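Local coordinates for protein alanine dehydrogenase (Archaeoglobus fulgidus, PDB 1OMO) that catalyses the reversible NAD-dependent oxidative deamination of L-alanine to pyruvate and ammonium, working as a homodimer, at residues I15-E25 against L107-K118; M54-K65 against G292-K302. All coordinates share one frame; numbering follows the deposited sequence.

Contact 1. Residues I15-E25 against L107-K118. With NAD (nicotinamide-adenine-dinucleotide), chain D.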
loop_
_atom_site.group_PDB
_atom_site.type_symbol
_atom_site.label_atom_id
_atom_site.label_comp_id
_atom_site.label_asym_id
_atom_site.label_seq_id
_atom_site.Cartn_x
_atom_site.Cartn_y
_atom_site.Cartn_z
ATOM N N ILE A 15 11.354 11.885 18.243
ATOM C CA ILE A 15 10.391 11.189 19.099
ATOM C C ILE A 15 11.113 10.598 20.273
ATOM O O ILE A 15 12.245 10.144 20.174
ATOM C CB ILE A 15 9.665 9.941 18.489
ATOM C CG1 ILE A 15 8.666 10.287 17.408
ATOM C CG2 ILE A 15 8.739 9.345 19.557
ATOM C CD1 ILE A 15 7.493 9.251 17.406
ATOM N N SER A 16 10.381 10.559 21.363
ATOM C CA SER A 16 10.817 10.027 22.641
ATOM C C SER A 16 10.181 8.645 22.792
ATOM O O SER A 16 9.119 8.409 22.236
ATOM C CB SER A 16 10.269 10.938 23.746
ATOM O OG SER A 16 10.831 10.575 24.968
ATOM N N MET A 17 10.795 7.751 23.560
ATOM C CA MET A 17 10.197 6.443 23.760
ATOM C C MET A 17 8.890 6.701 24.487
ATOM O O MET A 17 7.905 6.019 24.260
ATOM C CB MET A 17 11.088 5.540 24.614
ATOM C CG MET A 17 10.366 4.251 25.122
ATOM S SD MET A 17 9.678 3.257 23.794
ATOM C CE MET A 17 11.055 2.252 23.238
ATOM N N ASP A 18 8.884 7.700 25.363
ATOM C CA ASP A 18 7.668 8.036 26.081
ATOM C C ASP A 18 6.622 8.562 25.105
ATOM O O ASP A 18 5.468 8.172 25.171
ATOM C CB ASP A 18 7.965 9.071 27.170
ATOM C CG ASP A 18 8.505 8.433 28.442
ATOM O OD1 ASP A 18 9.611 8.802 28.873
ATOM O OD2 ASP A 18 7.816 7.562 29.014
ATOM N N GLU A 19 7.017 9.436 24.187
ATOM C CA GLU A 19 6.049 9.945 23.221
ATOM C C GLU A 19 5.501 8.750 22.430
ATOM O O GLU A 19 4.302 8.624 22.231
ATOM C CB GLU A 19 6.705 10.936 22.256
ATOM C CG GLU A 19 7.001 12.302 22.851
ATOM C CD GLU A 19 7.721 13.194 21.860
ATOM O OE1 GLU A 19 8.768 12.743 21.318
ATOM O OE2 GLU A 19 7.237 14.336 21.630
ATOM N N ALA A 20 6.402 7.865 22.013
ATOM C CA ALA A 20 6.025 6.678 21.243
ATOM C C ALA A 20 5.046 5.826 22.039
ATOM O O ALA A 20 4.071 5.322 21.481
ATOM C CB ALA A 20 7.285 5.847 20.886
ATOM N N MET A 21 5.309 5.675 23.338
ATOM C CA MET A 21 4.432 4.882 24.197
ATOM C C MET A 21 3.039 5.466 24.343
ATOM O O MET A 21 2.043 4.730 24.337
ATOM C CB MET A 21 5.052 4.671 25.590
ATOM C CG MET A 21 6.090 3.527 25.613
ATOM S SD MET A 21 7.155 3.381 27.067
ATOM C CE MET A 21 6.080 2.462 28.096
ATOM N N ASN A 22 2.958 6.786 24.461
ATOM C CA ASN A 22 1.655 7.418 24.588
ATOM C C ASN A 22 0.846 7.285 23.315
ATOM O O ASN A 22 -0.353 7.049 23.380
ATOM C CB ASN A 22 1.803 8.895 24.934
ATOM C CG ASN A 22 2.114 9.107 26.390
ATOM O OD1 ASN A 22 2.639 10.156 26.780
ATOM N ND2 ASN A 22 1.789 8.110 27.215
ATOM N N ALA A 23 1.523 7.447 22.179
ATOM C CA ALA A 23 0.896 7.365 20.866
ATOM C C ALA A 23 0.408 5.962 20.555
ATOM O O ALA A 23 -0.701 5.783 20.062
ATOM C CB ALA A 23 1.882 7.834 19.779
ATOM N N VAL A 24 1.221 4.964 20.869
ATOM C CA VAL A 24 0.840 3.591 20.592
ATOM C C VAL A 24 -0.320 3.155 21.475
ATOM O O VAL A 24 -1.217 2.435 21.032
ATOM C CB VAL A 24 2.066 2.624 20.752
ATOM C CG1 VAL A 24 1.641 1.158 20.631
ATOM C CG2 VAL A 24 3.078 2.933 19.678
ATOM N N GLU A 25 -0.327 3.618 22.720
ATOM C CA GLU A 25 -1.414 3.282 23.636
ATOM C C GLU A 25 -2.749 3.868 23.139
ATOM O O GLU A 25 -3.785 3.170 23.087
ATOM C CB GLU A 25 -1.099 3.801 25.037
ATOM C CG GLU A 25 -2.193 3.474 26.078
ATOM C CD GLU A 25 -1.682 3.603 27.505
ATOM O OE1 GLU A 25 -0.854 4.498 27.768
ATOM O OE2 GLU A 25 -2.112 2.830 28.375
ATOM N N LEU A 107 11.086 1.314 17.325
ATOM C CA LEU A 107 10.638 2.134 18.442
ATOM C C LEU A 107 9.217 1.795 18.854
ATOM O O LEU A 107 8.970 1.499 20.025
ATOM C CB LEU A 107 10.711 3.613 18.071
ATOM C CG LEU A 107 11.124 4.673 19.106
ATOM C CD1 LEU A 107 10.121 5.807 19.077
ATOM C CD2 LEU A 107 11.253 4.116 20.476
ATOM N N ARG A 108 8.271 1.816 17.905
ATOM C CA ARG A 108 6.897 1.562 18.272
ATOM C C ARG A 108 6.616 0.093 18.614
ATOM O O ARG A 108 5.587 -0.220 19.193
ATOM C CB ARG A 108 5.932 2.086 17.203
ATOM C CG ARG A 108 6.059 1.510 15.789
ATOM C CD ARG A 108 5.672 0.030 15.649
ATOM N NE ARG A 108 5.272 -0.300 14.272
ATOM C CZ ARG A 108 5.255 -1.532 13.758
ATOM N NH1 ARG A 108 5.640 -2.563 14.494
ATOM N NH2 ARG A 108 4.786 -1.747 12.530
ATOM N N THR A 109 7.522 -0.804 18.258
ATOM C CA THR A 109 7.337 -2.219 18.607
ATOM C C THR A 109 7.792 -2.264 20.051
ATOM O O THR A 109 7.152 -2.889 20.899
ATOM C CB THR A 109 8.214 -3.144 17.721
ATOM O OG1 THR A 109 7.908 -2.870 16.339
ATOM C CG2 THR A 109 7.918 -4.626 18.037
ATOM N N GLY A 110 8.877 -1.562 20.344
ATOM C CA GLY A 110 9.310 -1.516 21.719
ATOM C C GLY A 110 8.205 -0.925 22.584
ATOM O O GLY A 110 7.833 -1.493 23.623
ATOM N N ALA A 111 7.656 0.219 22.158
ATOM C CA ALA A 111 6.599 0.881 22.923
ATOM C C ALA A 111 5.416 -0.072 23.192
ATOM O O ALA A 111 4.914 -0.141 24.321
ATOM C CB ALA A 111 6.119 2.148 22.185
ATOM N N ALA A 112 4.975 -0.811 22.171
ATOM C CA ALA A 112 3.862 -1.732 22.377
ATOM C C ALA A 112 4.206 -2.775 23.437
ATOM O O ALA A 112 3.387 -3.076 24.292
ATOM C CB ALA A 112 3.464 -2.410 21.073
ATOM N N GLY A 113 5.434 -3.287 23.393
ATOM C CA GLY A 113 5.843 -4.300 24.337
ATOM C C GLY A 113 5.678 -3.745 25.729
ATOM O O GLY A 113 5.141 -4.414 26.588
ATOM N N GLY A 114 6.124 -2.509 25.919
ATOM C CA GLY A 114 6.024 -1.839 27.200
ATOM C C GLY A 114 4.585 -1.590 27.648
ATOM O O GLY A 114 4.273 -1.748 28.834
ATOM N N ILE A 115 3.719 -1.176 26.716
ATOM C CA ILE A 115 2.311 -0.917 27.026
ATOM C C ILE A 115 1.610 -2.249 27.332
ATOM O O ILE A 115 0.840 -2.352 28.302
ATOM C CB ILE A 115 1.609 -0.175 25.846
ATOM C CG1 ILE A 115 2.121 1.265 25.774
ATOM C CG2 ILE A 115 0.106 -0.124 26.031
ATOM C CD1 ILE A 115 1.825 2.071 26.997
ATOM N N ALA A 116 1.890 -3.293 26.550
ATOM C CA ALA A 116 1.233 -4.565 26.849
ATOM C C ALA A 116 1.631 -5.106 28.254
ATOM O O ALA A 116 0.773 -5.582 29.010
ATOM C CB ALA A 116 1.536 -5.606 25.762
ATOM N N ALA A 117 2.903 -5.026 28.615
ATOM C CA ALA A 117 3.308 -5.520 29.922
ATOM C C ALA A 117 2.650 -4.650 31.013
ATOM O O ALA A 117 2.185 -5.173 32.016
ATOM C CB ALA A 117 4.837 -5.525 30.039
ATOM N N LYS A 118 2.560 -3.338 30.785
ATOM C CA LYS A 118 1.924 -2.459 31.758
ATOM C C LYS A 118 0.507 -2.926 32.106
ATOM O O LYS A 118 0.091 -2.867 33.264
ATOM C CB LYS A 118 1.828 -1.024 31.242
ATOM C CG LYS A 118 0.926 -0.163 32.162
ATOM C CD LYS A 118 1.015 1.358 31.935
ATOM C CE LYS A 118 0.014 1.824 30.887
ATOM N NZ LYS A 118 0.020 3.317 30.716
HETATM P PA NAD D . 18.133 -9.152 14.998
HETATM O O1A NAD D . 18.626 -10.096 13.965
HETATM O O2A NAD D . 18.983 -7.923 15.346
HETATM O O5B NAD D . 17.683 -9.772 16.462
HETATM C C5B NAD D . 17.354 -11.213 16.646
HETATM C C4B NAD D . 18.369 -11.773 17.678
HETATM O O4B NAD D . 17.927 -13.193 17.836
HETATM C C3B NAD D . 19.892 -11.929 17.207
HETATM O O3B NAD D . 20.810 -11.251 18.154
HETATM C C2B NAD D . 20.145 -13.452 17.098
HETATM O O2B NAD D . 21.425 -13.944 17.260
HETATM C C1B NAD D . 19.065 -13.983 18.092
HETATM N N9A NAD D . 18.603 -15.306 17.792
HETATM C C8A NAD D . 18.323 -15.943 16.599
HETATM N N7A NAD D . 17.894 -17.178 16.752
HETATM C C5A NAD D . 17.866 -17.438 18.052
HETATM C C6A NAD D . 17.467 -18.626 18.808
HETATM N N6A NAD D . 17.069 -19.721 18.214
HETATM N N1A NAD D . 17.566 -18.498 20.182
HETATM C C2A NAD D . 17.989 -17.379 20.816
HETATM N N3A NAD D . 18.389 -16.211 20.127
HETATM C C4A NAD D . 18.291 -16.285 18.747
HETATM O O3 NAD D . 16.583 -8.568 14.825
HETATM P PN NAD D . 15.608 -7.459 15.665
HETATM O O1N NAD D . 16.313 -7.121 16.953
HETATM O O2N NAD D . 15.136 -6.396 14.694
HETATM O O5D NAD D . 14.344 -8.519 16.012
HETATM C C5D NAD D . 14.026 -9.369 14.728
HETATM C C4D NAD D . 12.788 -10.191 14.882
HETATM O O4D NAD D . 11.653 -9.233 15.268
HETATM C C3D NAD D . 12.279 -10.886 13.580
HETATM O O3D NAD D . 11.478 -12.049 13.860
HETATM C C2D NAD D . 11.482 -9.738 12.953
HETATM O O2D NAD D . 10.802 -10.071 11.787
HETATM C C1D NAD D . 10.610 -9.268 14.212
HETATM N N1N NAD D . 10.074 -7.865 14.290
HETATM C C2N NAD D . 8.648 -7.836 14.617
HETATM C C3N NAD D . 8.143 -6.515 14.896
HETATM C C7N NAD D . 6.537 -6.492 15.249
HETATM O O7N NAD D . 5.900 -5.418 15.053
HETATM N N7N NAD D . 5.972 -7.634 15.757
HETATM C C4N NAD D . 8.881 -5.307 14.895
HETATM C C5N NAD D . 10.284 -5.489 14.558
HETATM C C6N NAD D . 10.861 -6.736 14.269
#
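A111 is the knob at the middle of this helix-helix contact: its CB sits in a hole formed by M17, A20, M21 and V24, with M21 CG 3.7 Å from it. So small a knob fits a close crossing, and the axes of helices 17-25 and 107-118 pass 8.5 Å apart at -67°. V24 spreads its two methyls over the other helix, CG2 lying against the CB atoms of R108 and A111, and CG1 reaching A112 CB. Toward the start of helix 17-25, L107 divides its methyls: CD1 is 3.4 Å from A20 CB and also meets I15 CG2, while CD2 meets M17 CE at 3.3 Å. The M17 chain starts with CG anti to the backbone N (chi1 167°), then bends at chi2 and chi3, which brings its SD-CE end back past L107, the two side chains running in opposite directions. G110 and G114 are tightly fitted, since a CB on G110 would crowd M17 CE and one on G114 would crowd M21 CE. Further out, I115 CD1 lies against the E25 chain, crossing it at about a right angle. At the polar edge K118 NZ makes a salt bridge to the E25 carboxylate; its hydrogen bond to E25 OE1 (3.3 Å) is weak. Helix 294-311 packs against I15, V24 and A112, while helix 135-147 and strand 212-215 of the Rossmann-fold NAD domain cover A116 and A117, and R108 and T109 line the NAD pocket.

Contact 2. Residues M54-K65 against G292-K302. With NAD (nicotinamide-adenine-dinucleotide), chain D.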
loop_
_atom_site.group_PDB
_atom_site.type_symbol
_atom_site.label_atom_id
_atom_site.label_comp_id
_atom_site.label_asym_id
_atom_site.label_seq_id
_atom_site.Cartn_x
_atom_site.Cartn_y
_atom_site.Cartn_z
ATOM N N MET A 54 1.415 -0.989 4.591
ATOM C CA MET A 54 0.642 -0.925 5.826
ATOM C C MET A 54 -0.032 0.446 5.957
ATOM O O MET A 54 0.534 1.349 6.541
ATOM C CB MET A 54 1.580 -1.175 7.024
ATOM C CG MET A 54 2.361 -2.493 6.941
ATOM S SD MET A 54 3.522 -2.819 8.292
ATOM C CE MET A 54 2.485 -2.466 9.732
ATOM N N PRO A 55 -1.241 0.618 5.401
ATOM C CA PRO A 55 -1.937 1.917 5.489
ATOM C C PRO A 55 -2.831 2.036 6.705
ATOM O O PRO A 55 -3.333 1.042 7.190
ATOM C CB PRO A 55 -2.752 1.960 4.195
ATOM C CG PRO A 55 -3.159 0.531 4.055
ATOM C CD PRO A 55 -1.919 -0.271 4.436
ATOM N N ALA A 56 -3.028 3.251 7.193
ATOM C CA ALA A 56 -3.888 3.479 8.354
ATOM C C ALA A 56 -4.340 4.927 8.493
ATOM O O ALA A 56 -3.673 5.843 8.047
ATOM C CB ALA A 56 -3.181 3.043 9.634
ATOM N N HIS A 57 -5.464 5.121 9.154
ATOM C CA HIS A 57 -6.012 6.436 9.383
ATOM C C HIS A 57 -6.492 6.557 10.836
ATOM O O HIS A 57 -7.289 5.706 11.307
ATOM C CB HIS A 57 -7.197 6.644 8.441
ATOM C CG HIS A 57 -7.965 7.906 8.686
ATOM N ND1 HIS A 57 -9.304 8.026 8.386
ATOM C CD2 HIS A 57 -7.587 9.104 9.186
ATOM C CE1 HIS A 57 -9.718 9.241 8.695
ATOM N NE2 HIS A 57 -8.695 9.916 9.185
ATOM N N LEU A 58 -5.997 7.587 11.537
ATOM C CA LEU A 58 -6.416 7.890 12.921
ATOM C C LEU A 58 -5.695 9.132 13.429
ATOM O O LEU A 58 -4.748 9.626 12.798
ATOM C CB LEU A 58 -6.125 6.735 13.884
ATOM C CG LEU A 58 -4.676 6.694 14.378
ATOM C CD1 LEU A 58 -4.513 5.695 15.555
ATOM C CD2 LEU A 58 -3.793 6.311 13.200
ATOM N N MET A 59 -6.145 9.639 14.572
ATOM C CA MET A 59 -5.531 10.804 15.175
ATOM C C MET A 59 -5.409 11.968 14.214
ATOM O O MET A 59 -4.556 12.825 14.387
ATOM C CB MET A 59 -4.142 10.443 15.708
ATOM C CG MET A 59 -4.154 9.221 16.595
ATOM S SD MET A 59 -2.515 8.775 17.088
ATOM C CE MET A 59 -2.828 8.048 18.672
ATOM N N GLY A 60 -6.243 11.985 13.190
ATOM C CA GLY A 60 -6.220 13.084 12.259
ATOM C C GLY A 60 -5.299 12.988 11.067
ATOM O O GLY A 60 -5.212 13.936 10.280
ATOM N N TYR A 61 -4.595 11.871 10.928
ATOM C CA TYR A 61 -3.707 11.688 9.786
ATOM C C TYR A 61 -3.965 10.393 9.061
ATOM O O TYR A 61 -4.680 9.514 9.538
ATOM C CB TYR A 61 -2.245 11.683 10.204
ATOM C CG TYR A 61 -1.740 13.003 10.672
ATOM C CD1 TYR A 61 -2.094 13.493 11.919
ATOM C CD2 TYR A 61 -0.878 13.753 9.879
ATOM C CE1 TYR A 61 -1.592 14.705 12.374
ATOM C CE2 TYR A 61 -0.362 14.972 10.323
ATOM C CZ TYR A 61 -0.719 15.437 11.578
ATOM O OH TYR A 61 -0.152 16.588 12.068
ATOM N N ALA A 62 -3.388 10.288 7.883
ATOM C CA ALA A 62 -3.508 9.064 7.123
ATOM C C ALA A 62 -2.100 8.858 6.617
ATOM O O ALA A 62 -1.333 9.814 6.530
ATOM C CB ALA A 62 -4.490 9.225 5.973
ATOM N N GLY A 63 -1.736 7.613 6.348
ATOM C CA GLY A 63 -0.392 7.343 5.839
ATOM C C GLY A 63 -0.219 5.916 5.394
ATOM O O GLY A 63 -1.059 5.055 5.673
ATOM N N LEU A 64 0.864 5.648 4.684
ATOM C CA LEU A 64 1.137 4.287 4.247
ATOM C C LEU A 64 2.596 3.943 4.484
ATOM O O LEU A 64 3.466 4.675 4.039
ATOM C CB LEU A 64 0.814 4.100 2.754
ATOM C CG LEU A 64 1.157 2.643 2.342
ATOM C CD1 LEU A 64 0.107 2.100 1.428
ATOM C CD2 LEU A 64 2.528 2.571 1.669
ATOM N N LYS A 65 2.871 2.842 5.182
ATOM C CA LYS A 65 4.252 2.439 5.391
ATOM C C LYS A 65 4.513 1.315 4.381
ATOM O O LYS A 65 3.662 0.431 4.181
ATOM C CB LYS A 65 4.496 1.920 6.817
ATOM C CG LYS A 65 5.981 1.867 7.169
ATOM C CD LYS A 65 6.255 1.313 8.561
ATOM C CE LYS A 65 5.985 -0.206 8.641
ATOM N NZ LYS A 65 6.292 -0.686 9.999
ATOM N N GLY A 292 2.763 -5.976 14.889
ATOM C CA GLY A 292 3.071 -4.671 14.284
ATOM C C GLY A 292 1.877 -4.182 13.450
ATOM O O GLY A 292 1.528 -4.790 12.430
ATOM N N LEU A 293 1.245 -3.087 13.869
ATOM C CA LEU A 293 0.063 -2.612 13.147
ATOM C C LEU A 293 0.255 -1.251 12.484
ATOM O O LEU A 293 0.946 -0.387 13.027
ATOM C CB LEU A 293 -1.118 -2.540 14.111
ATOM C CG LEU A 293 -1.248 -3.577 15.242
ATOM C CD1 LEU A 293 -2.444 -3.176 16.138
ATOM C CD2 LEU A 293 -1.438 -4.956 14.696
ATOM N N ALA A 294 -0.363 -1.039 11.323
ATOM C CA ALA A 294 -0.217 0.255 10.653
ATOM C C ALA A 294 -0.669 1.415 11.561
ATOM O O ALA A 294 -0.094 2.499 11.514
ATOM C CB ALA A 294 -0.986 0.282 9.306
ATOM N N ILE A 295 -1.662 1.209 12.409
ATOM C CA ILE A 295 -2.068 2.326 13.263
ATOM C C ILE A 295 -0.921 2.793 14.163
ATOM O O ILE A 295 -0.853 3.972 14.485
ATOM C CB ILE A 295 -3.347 2.021 14.104
ATOM C CG1 ILE A 295 -3.148 0.774 14.978
ATOM C CG2 ILE A 295 -4.527 1.844 13.183
ATOM C CD1 ILE A 295 -4.199 0.583 16.059
ATOM N N GLN A 296 0.005 1.901 14.510
ATOM C CA GLN A 296 1.161 2.288 15.343
ATOM C C GLN A 296 2.151 3.145 14.527
ATOM O O GLN A 296 2.717 4.123 15.038
ATOM C CB GLN A 296 1.902 1.048 15.931
ATOM C CG GLN A 296 1.020 0.156 16.829
ATOM C CD GLN A 296 1.631 -1.231 17.216
ATOM O OE1 GLN A 296 2.062 -1.998 16.367
ATOM N NE2 GLN A 296 1.618 -1.542 18.504
ATOM N N ASP A 297 2.348 2.792 13.262
ATOM C CA ASP A 297 3.274 3.545 12.412
ATOM C C ASP A 297 2.705 4.953 12.110
ATOM O O ASP A 297 3.424 5.931 12.152
ATOM C CB ASP A 297 3.542 2.762 11.118
ATOM C CG ASP A 297 4.163 1.416 11.380
ATOM O OD1 ASP A 297 5.152 1.388 12.128
ATOM O OD2 ASP A 297 3.680 0.381 10.845
ATOM N N VAL A 298 1.410 5.062 11.824
ATOM C CA VAL A 298 0.845 6.398 11.569
ATOM C C VAL A 298 0.839 7.278 12.833
ATOM O O VAL A 298 1.289 8.445 12.794
ATOM C CB VAL A 298 -0.579 6.319 10.981
ATOM C CG1 VAL A 298 -1.133 7.739 10.773
ATOM C CG2 VAL A 298 -0.535 5.588 9.627
ATOM N N ALA A 299 0.366 6.719 13.951
ATOM C CA ALA A 299 0.332 7.444 15.231
ATOM C C ALA A 299 1.718 8.014 15.506
ATOM O O ALA A 299 1.904 9.213 15.741
ATOM C CB ALA A 299 -0.070 6.501 16.372
ATOM N N VAL A 300 2.703 7.143 15.449
ATOM C CA VAL A 300 4.046 7.567 15.695
ATOM C C VAL A 300 4.579 8.538 14.631
ATOM O O VAL A 300 5.346 9.433 14.954
ATOM C CB VAL A 300 4.959 6.342 15.828
ATOM C CG1 VAL A 300 6.302 6.644 15.233
ATOM C CG2 VAL A 300 5.112 5.966 17.311
ATOM N N ALA A 301 4.204 8.365 13.372
ATOM C CA ALA A 301 4.686 9.289 12.353
ATOM C C ALA A 301 4.086 10.696 12.579
ATOM O O ALA A 301 4.727 11.725 12.284
ATOM C CB ALA A 301 4.345 8.764 10.957
ATOM N N LYS A 302 2.864 10.740 13.108
ATOM C CA LYS A 302 2.221 12.018 13.401
ATOM C C LYS A 302 3.060 12.818 14.408
ATOM O O LYS A 302 3.196 14.044 14.301
ATOM C CB LYS A 302 0.821 11.817 13.980
ATOM C CG LYS A 302 0.457 12.983 14.930
ATOM C CD LYS A 302 -1.003 13.035 15.315
ATOM C CE LYS A 302 -1.318 14.325 16.095
ATOM N NZ LYS A 302 -2.781 14.529 16.194
HETATM P PA NAD D . 18.133 -9.152 14.998
HETATM O O1A NAD D . 18.626 -10.096 13.965
HETATM O O2A NAD D . 18.983 -7.923 15.346
HETATM O O5B NAD D . 17.683 -9.772 16.462
HETATM C C5B NAD D . 17.354 -11.213 16.646
HETATM C C4B NAD D . 18.369 -11.773 17.678
HETATM O O4B NAD D . 17.927 -13.193 17.836
HETATM C C3B NAD D . 19.892 -11.929 17.207
HETATM O O3B NAD D . 20.810 -11.251 18.154
HETATM C C2B NAD D . 20.145 -13.452 17.098
HETATM O O2B NAD D . 21.425 -13.944 17.260
HETATM C C1B NAD D . 19.065 -13.983 18.092
HETATM N N9A NAD D . 18.603 -15.306 17.792
HETATM C C8A NAD D . 18.323 -15.943 16.599
HETATM N N7A NAD D . 17.894 -17.178 16.752
HETATM C C5A NAD D . 17.866 -17.438 18.052
HETATM C C6A NAD D . 17.467 -18.626 18.808
HETATM N N6A NAD D . 17.069 -19.721 18.214
HETATM N N1A NAD D . 17.566 -18.498 20.182
HETATM C C2A NAD D . 17.989 -17.379 20.816
HETATM N N3A NAD D . 18.389 -16.211 20.127
HETATM C C4A NAD D . 18.291 -16.285 18.747
HETATM O O3 NAD D . 16.583 -8.568 14.825
HETATM P PN NAD D . 15.608 -7.459 15.665
HETATM O O1N NAD D . 16.313 -7.121 16.953
HETATM O O2N NAD D . 15.136 -6.396 14.694
HETATM O O5D NAD D . 14.344 -8.519 16.012
HETATM C C5D NAD D . 14.026 -9.369 14.728
HETATM C C4D NAD D . 12.788 -10.191 14.882
HETATM O O4D NAD D . 11.653 -9.233 15.268
HETATM C C3D NAD D . 12.279 -10.886 13.580
HETATM O O3D NAD D . 11.478 -12.049 13.860
HETATM C C2D NAD D . 11.482 -9.738 12.953
HETATM O O2D NAD D . 10.802 -10.071 11.787
HETATM C C1D NAD D . 10.610 -9.268 14.212
HETATM N N1N NAD D . 10.074 -7.865 14.290
HETATM C C2N NAD D . 8.648 -7.836 14.617
HETATM C C3N NAD D . 8.143 -6.515 14.896
HETATM C C7N NAD D . 6.537 -6.492 15.249
HETATM O O7N NAD D . 5.900 -5.418 15.053
HETATM N N7N NAD D . 5.972 -7.634 15.757
HETATM C C4N NAD D . 8.881 -5.307 14.895
HETATM C C5N NAD D . 10.284 -5.489 14.558
HETATM C C6N NAD D . 10.861 -6.736 14.269
#
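A beta hairpin, strands 54-58 and 61-65 joined by a type I' turn from L58 to Y61, packs on the first part of helix 294-311, and its K65 end carries the probable proton donor/acceptor of the active site. The helix axis passes 7.0 Å from the first strand and 8.2 Å from the second. At the centre A56 CB lies 3.5 Å from A294 CB and also meets V298 CG2, while V298 CG1 faces L58 CD2 and Y61 CB. M59 sends its sulfur onto A299, SD to CB 3.4 Å. Near the turn, K302 runs fully extended across the Y61 ring: CB stands over one face in a CH-pi contact, 4.3 Å from the centroid and offset toward the rim, and CD passes CE1. With CG anti to the backbone N (chi1 150°) and the later torsions extended, NZ gets to the turn, where it donates to M59 O at 3.1 Å, in the carbonyl plane, with a C=O...N angle of 152°. A methionine in place of K302 would probably leave M59 O without this donor and the turn less firmly tied to the helix. The Y61 hydroxyl bonds E306. At the other end K65 NZ lies 2.9 Å from D297 OD2 in a salt bridge whose hydrogen bond is weak; T105 also binds NZ, and D297 OD1 pairs with R108. M54 CE rests against D297 OD2, so a methyl group borders the buried carboxylate. G292 CA comes within 3.0 Å of NAD O7N, where a CB would clash. D297 thus probably helps to position K65 beside the nicotinamide pocket while pairing with R108.

Overall arrangement
The contacts, with centres 14 Å apart, meet directly at the nicotinamide end of the cofactor. R108 of contact 1 pairs through NE with D297 OD1 of contact 2 at 2.7 Å, and R108 NH2 lies 3.1 Å from K65 NZ, both side chains converging on the D297 carboxylate. R108 NH1 donates to NAD O7N at 2.9 Å with the oxygen at the edge of the guanidinium, so a single arginine links the carboxamide to D297. T109 adds OG1, 3.0 Å from NAD C4N. The contacts also pack together elsewhere: I15 CD1 reaches V300 O at 3.3 Å, and A112 CB lies against the Q296 amide. Helix 294-302 thus touches both the hairpin 54-65 and the crossed helices.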